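PDB 3QV2: 5-cytosine DNA methyltransferase from Entamoeba histolytica, which probably transfers a methyl group from S-adenosylmethionine to carbon 5 of cytosine in DNA or tRNA, as expected of a Dnmt2-type methyltransferase. Local coordinates for residues S92-K96 with H97-N101; N145-K149 with N150-I154. All coordinates share one frame; numbering follows the deposited sequence.

In the fold
Both contacts are helix C-terminal ends closed by a Schellman motif within the C-5 cytosine methylase domain, and they come in series along the chain. Contact 1 ends the short helix 91-94 in the loop that leads to helix 106-115, on the side of the fold near the predicted active-site Cys86. Contact 2 ends helix 138-149 and turns the chain into strand 153-159, an outermost strand of the six-stranded mixed sheet. The centres of contacts 1 and 2 lie about 24 Å apart. The nearest atoms of contacts 1 and 2 are about 9 Å apart, without touching. Helix 138-149 links them: residues of contact 1 meet its N-terminal part, and contact 2 is its last turn.

Contact 1: S92-K96 with H97-N101; sequences SIMSK and HKDIN
Ile93 and Lys98 are joined by a hydrogen bond from Lys98 N to Ile93 O, 2.9 Å long. His97, at positive phi, is the pivot, and His97 N reaches Met94 O at 3.1 Å. Together the two bonds make a Schellman motif that closes helix 91-94. The close packing is on the Ile93 side. With chi1 of Ile93 at -65° (to CG1), Ile93 CG2 lies anti to the backbone N and meets the returning backbone, 3.3 Å from Asp99 N. Ile93 CG2 is also 3.7 Å from Lys98 CB. Next to it, Met94 CG lies 3.8 Å from Asp99 CG. A water joins the same pair, donating to Met94 O and to Asp99 OD1, while Asp99 OD2 accepts from the backbone N of Leu138 at the start of helix 138-149.

The other side is looser and more exposed. The His97 ring leans over the turn with Ser95 O above one face, towards the rim. Lys96 runs back along the helix, its extended chain bending only at the last torsion, and Lys96 NZ reaches Ser92 O at 3.0 Å and, weakly, Ser92 OG. A lysine and a water thus serve carbonyls near the helix end, and the buried Asp99 carboxylate, receiving an N-H at the first turn of helix 138-149, is probably stabilised as an anion.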
loop_
_atom_site.group_PDB
_atom_site.type_symbol
_atom_site.label_atom_id
_atom_site.label_comp_id
_atom_site.label_asym_id
_atom_site.label_seq_id
_atom_site.Cartn_x
_atom_site.Cartn_y
_atom_site.Cartn_z
ATOM N N SER A 92 -0.328 -8.519 19.761
ATOM C CA SER A 92 0.398 -9.612 20.394
ATOM C C SER A 92 1.859 -9.241 20.629
ATOM O O SER A 92 2.363 -9.329 21.749
ATOM C CB SER A 92 0.311 -10.877 19.539
ATOM O OG SER A 92 1.039 -11.943 20.129
ATOM N N ILE A 93 2.529 -8.823 19.560
ATOM C CA ILE A 93 3.940 -8.460 19.614
ATOM C C ILE A 93 4.166 -7.162 20.383
ATOM O O ILE A 93 5.123 -7.044 21.145
ATOM C CB ILE A 93 4.526 -8.303 18.197
ATOM C CG1 ILE A 93 4.523 -9.647 17.468
ATOM C CG2 ILE A 93 5.935 -7.731 18.258
ATOM C CD1 ILE A 93 5.001 -9.566 16.035
ATOM N N MET A 94 3.279 -6.194 20.179
ATOM C CA MET A 94 3.440 -4.873 20.776
ATOM C C MET A 94 3.142 -4.839 22.273
ATOM O O MET A 94 3.774 -4.089 23.017
ATOM C CB MET A 94 2.595 -3.836 20.032
ATOM C CG MET A 94 3.161 -3.440 18.675
ATOM S SD MET A 94 2.059 -2.368 17.731
ATOM C CE MET A 94 1.719 -1.081 18.930
ATOM N N SER A 95 2.180 -5.643 22.717
ATOM C CA SER A 95 1.839 -5.688 24.139
ATOM C C SER A 95 2.935 -6.387 24.937
ATOM O O SER A 95 2.970 -6.309 26.165
ATOM C CB SER A 95 0.495 -6.391 24.356
ATOM O OG SER A 95 0.581 -7.772 24.045
ATOM N N LYS A 96 3.824 -7.071 24.225
ATOM C CA LYS A 96 4.941 -7.770 24.846
ATOM C C LYS A 96 6.228 -6.974 24.676
ATOM O O LYS A 96 7.302 -7.416 25.085
ATOM C CB LYS A 96 5.112 -9.162 24.244
ATOM C CG LYS A 96 3.921 -10.074 24.462
ATOM C CD LYS A 96 4.169 -11.450 23.872
ATOM C CE LYS A 96 2.953 -12.345 24.029
ATOM N NZ LYS A 96 1.754 -11.792 23.335
ATOM N N HIS A 97 6.103 -5.799 24.067
ATOM C CA HIS A 97 7.237 -4.916 23.825
ATOM C C HIS A 97 8.303 -5.612 22.983
ATOM O O HIS A 97 9.501 -5.453 23.223
ATOM C CB HIS A 97 7.828 -4.442 25.155
ATOM C CG HIS A 97 6.812 -4.279 26.242
ATOM N ND1 HIS A 97 5.848 -3.292 26.219
ATOM C CD2 HIS A 97 6.602 -4.984 27.375
ATOM C CE1 HIS A 97 5.094 -3.395 27.296
ATOM N NE2 HIS A 97 5.528 -4.412 28.016
ATOM N N LYS A 98 7.854 -6.374 21.990
ATOM C CA LYS A 98 8.754 -7.162 21.156
ATOM C C LYS A 98 8.926 -6.557 19.762
ATOM O O LYS A 98 9.773 -6.995 18.985
ATOM C CB LYS A 98 8.251 -8.600 21.046
ATOM C CG LYS A 98 8.309 -9.382 22.353
ATOM C CD LYS A 98 9.398 -10.435 22.306
ATOM C CE LYS A 98 9.141 -11.412 21.173
ATOM N NZ LYS A 98 10.163 -12.492 21.119
ATOM N N ASP A 99 8.118 -5.551 19.448
ATOM C CA ASP A 99 8.185 -4.895 18.145
ATOM C C ASP A 99 9.508 -4.158 17.939
ATOM O O ASP A 99 10.057 -4.150 16.836
ATOM C CB ASP A 99 7.009 -3.932 17.962
ATOM C CG ASP A 99 6.935 -2.882 19.054
ATOM O OD1 ASP A 99 7.182 -3.224 20.228
ATOM O OD2 ASP A 99 6.630 -1.712 18.738
ATOM N N ILE A 100 10.017 -3.545 19.003
ATOM C CA ILE A 100 11.253 -2.772 18.920
ATOM C C ILE A 100 12.461 -3.675 18.695
ATOM O O ILE A 100 13.497 -3.230 18.203
ATOM C CB ILE A 100 11.477 -1.932 20.194
ATOM C CG1 ILE A 100 12.516 -0.838 19.937
ATOM C CG2 ILE A 100 11.891 -2.820 21.359
ATOM C CD1 ILE A 100 12.088 0.176 18.899
ATOM N N ASN A 101 12.324 -4.945 19.057
ATOM C CA ASN A 101 13.416 -5.898 18.903
ATOM C C ASN A 101 13.168 -6.865 17.751
ATOM O O ASN A 101 13.994 -7.731 17.466
ATOM C CB ASN A 101 13.652 -6.663 20.206
ATOM C CG ASN A 101 14.045 -5.752 21.353
ATOM O OD1 ASN A 101 13.320 -5.628 22.340
ATOM N ND2 ASN A 101 15.202 -5.109 21.230
HETATM O O HOH W 1 5.167 -2.173 21.614
#

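Contact 2: N145-K149 with N150-I154; sequences NILIK and NQYYI
Asn150 grips Ile146 twice, through backbone and side chain, just as helix 138-149 runs out. Asn150 N donates to Ile146 O at 2.9 Å, and Asn150 ND2 reaches the same oxygen at 2.7 Å along an almost straight bond of 168°. Chi1 of -73° sets CG beside the backbone N, which carries ND2 to the oxygen that the backbone N already uses, and ND2 also brushes Ile146 CG2. A water bridges ND2, at longer range, to Lys149 NZ.

Gln151 takes positive phi and becomes the C-prime residue of a Schellman motif: Gln151 N binds Ile148 O at 3.0 Å, and the next N, of Tyr152, binds Leu147 O at the same distance. The Tyr152 side chain then turns back over the helix. Leu147 CD2 sits over one face of the Tyr152 ring, 4.1 Å from the centroid in a CH-pi contact, while Leu147 O lies at the ring's edge, in its plane. The phenol OH is bonded to Pro123 O, so the residue is held at its backbone N and at its phenol OH.

Past Tyr153, whose backbone pairs with Arg178, the side chain of Ile154, on strand 153-159, is directed toward the helix end. Ile154 CD1 packs 3.5 Å from Leu147 CB, the two side chains crossing at about a right angle, and more loosely meets Ile148 CD1. The carbonyls of Ile146, Leu147 and Ile148 are therefore met by donors of the chain that follows, while apolar contacts fasten the helix end to the edge strand.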
loop_
_atom_site.group_PDB
_atom_site.type_symbol
_atom_site.label_atom_id
_atom_site.label_comp_id
_atom_site.label_asym_id
_atom_site.label_seq_id
_atom_site.Cartn_x
_atom_site.Cartn_y
_atom_site.Cartn_z
ATOM N N ASN A 145 10.314 10.728 17.752
ATOM C CA ASN A 145 11.280 11.497 18.529
ATOM C C ASN A 145 12.483 11.918 17.692
ATOM O O ASN A 145 12.913 13.069 17.747
ATOM C CB ASN A 145 11.740 10.708 19.758
ATOM C CG ASN A 145 10.673 10.623 20.833
ATOM O OD1 ASN A 145 9.911 11.567 21.045
ATOM N ND2 ASN A 145 10.613 9.487 21.519
ATOM N N ILE A 146 13.026 10.980 16.921
ATOM C CA ILE A 146 14.165 11.269 16.060
ATOM C C ILE A 146 13.829 12.379 15.068
ATOM O O ILE A 146 14.579 13.344 14.925
ATOM C CB ILE A 146 14.629 10.020 15.290
ATOM C CG1 ILE A 146 15.209 8.980 16.251
ATOM C CG2 ILE A 146 15.658 10.396 14.238
ATOM C CD1 ILE A 146 15.665 7.709 15.572
ATOM N N LEU A 147 12.695 12.236 14.390
ATOM C CA LEU A 147 12.247 13.241 13.433
ATOM C C LEU A 147 12.103 14.609 14.092
ATOM O O LEU A 147 12.550 15.618 13.547
ATOM C CB LEU A 147 10.922 12.821 12.790
ATOM C CG LEU A 147 10.994 11.642 11.817
ATOM C CD1 LEU A 147 9.604 11.231 11.359
ATOM C CD2 LEU A 147 11.872 11.993 10.626
ATOM N N ILE A 148 11.481 14.639 15.267
ATOM C CA ILE A 148 11.313 15.883 16.011
ATOM C C ILE A 148 12.661 16.507 16.355
ATOM O O ILE A 148 12.880 17.699 16.130
ATOM C CB ILE A 148 10.509 15.665 17.306
ATOM C CG1 ILE A 148 9.034 15.426 16.979
ATOM C CG2 ILE A 148 10.653 16.865 18.228
ATOM C CD1 ILE A 148 8.391 16.569 16.223
ATOM N N LYS A 149 13.561 15.695 16.898
ATOM C CA LYS A 149 14.887 16.164 17.272
ATOM C C LYS A 149 15.648 16.699 16.062
ATOM O O LYS A 149 16.503 17.576 16.191
ATOM C CB LYS A 149 15.681 15.044 17.949
ATOM C CG LYS A 149 17.106 15.426 18.314
ATOM C CD LYS A 149 17.820 14.289 19.025
ATOM C CE LYS A 149 19.283 14.626 19.269
ATOM N NZ LYS A 149 20.021 14.864 17.996
ATOM N N ASN A 150 15.330 16.175 14.882
ATOM C CA ASN A 150 15.980 16.625 13.654
ATOM C C ASN A 150 15.184 17.690 12.898
ATOM O O ASN A 150 15.329 17.840 11.684
ATOM C CB ASN A 150 16.312 15.440 12.742
ATOM C CG ASN A 150 17.470 14.610 13.264
ATOM O OD1 ASN A 150 18.631 14.879 12.954
ATOM N ND2 ASN A 150 17.160 13.598 14.065
ATOM N N GLN A 151 14.343 18.417 13.629
ATOM C CA GLN A 151 13.677 19.618 13.121
ATOM C C GLN A 151 12.568 19.370 12.095
ATOM O O GLN A 151 12.301 20.223 11.250
ATOM C CB GLN A 151 14.708 20.593 12.539
ATOM C CG GLN A 151 15.943 20.801 13.407
ATOM C CD GLN A 151 15.620 21.392 14.766
ATOM O OE1 GLN A 151 14.458 21.640 15.088
ATOM N NE2 GLN A 151 16.650 21.625 15.571
ATOM N N TYR A 152 11.918 18.213 12.175
ATOM C CA TYR A 152 10.831 17.892 11.255
ATOM C C TYR A 152 9.472 18.298 11.811
ATOM O O TYR A 152 9.241 18.241 13.019
ATOM C CB TYR A 152 10.817 16.396 10.930
ATOM C CG TYR A 152 11.799 15.978 9.859
ATOM C CD1 TYR A 152 11.443 16.001 8.516
ATOM C CD2 TYR A 152 13.076 15.552 10.189
ATOM C CE1 TYR A 152 12.335 15.618 7.531
ATOM C CE2 TYR A 152 13.976 15.166 9.214
ATOM C CZ TYR A 152 13.602 15.201 7.888
ATOM O OH TYR A 152 14.493 14.817 6.915
ATOM N N TYR A 153 8.579 18.713 10.920
ATOM C CA TYR A 153 7.175 18.897 11.263
ATOM C C TYR A 153 6.416 17.653 10.820
ATOM O O TYR A 153 6.588 17.184 9.696
ATOM C CB TYR A 153 6.604 20.138 10.578
ATOM C CG TYR A 153 7.215 21.434 11.058
ATOM C CD1 TYR A 153 6.635 22.155 12.094
ATOM C CD2 TYR A 153 8.371 21.937 10.477
ATOM C CE1 TYR A 153 7.189 23.340 12.537
ATOM C CE2 TYR A 153 8.933 23.121 10.913
ATOM C CZ TYR A 153 8.338 23.818 11.943
ATOM O OH TYR A 153 8.895 24.997 12.380
ATOM N N ILE A 154 5.580 17.116 11.701
ATOM C CA ILE A 154 4.929 15.841 11.433
ATOM C C ILE A 154 3.409 15.902 11.527
ATOM O O ILE A 154 2.853 16.304 12.550
ATOM C CB ILE A 154 5.438 14.743 12.388
ATOM C CG1 ILE A 154 6.965 14.679 12.363
ATOM C CG2 ILE A 154 4.836 13.395 12.023
ATOM C CD1 ILE A 154 7.550 13.701 13.358
HETATM O O HOH W 2 19.337 12.684 16.321
#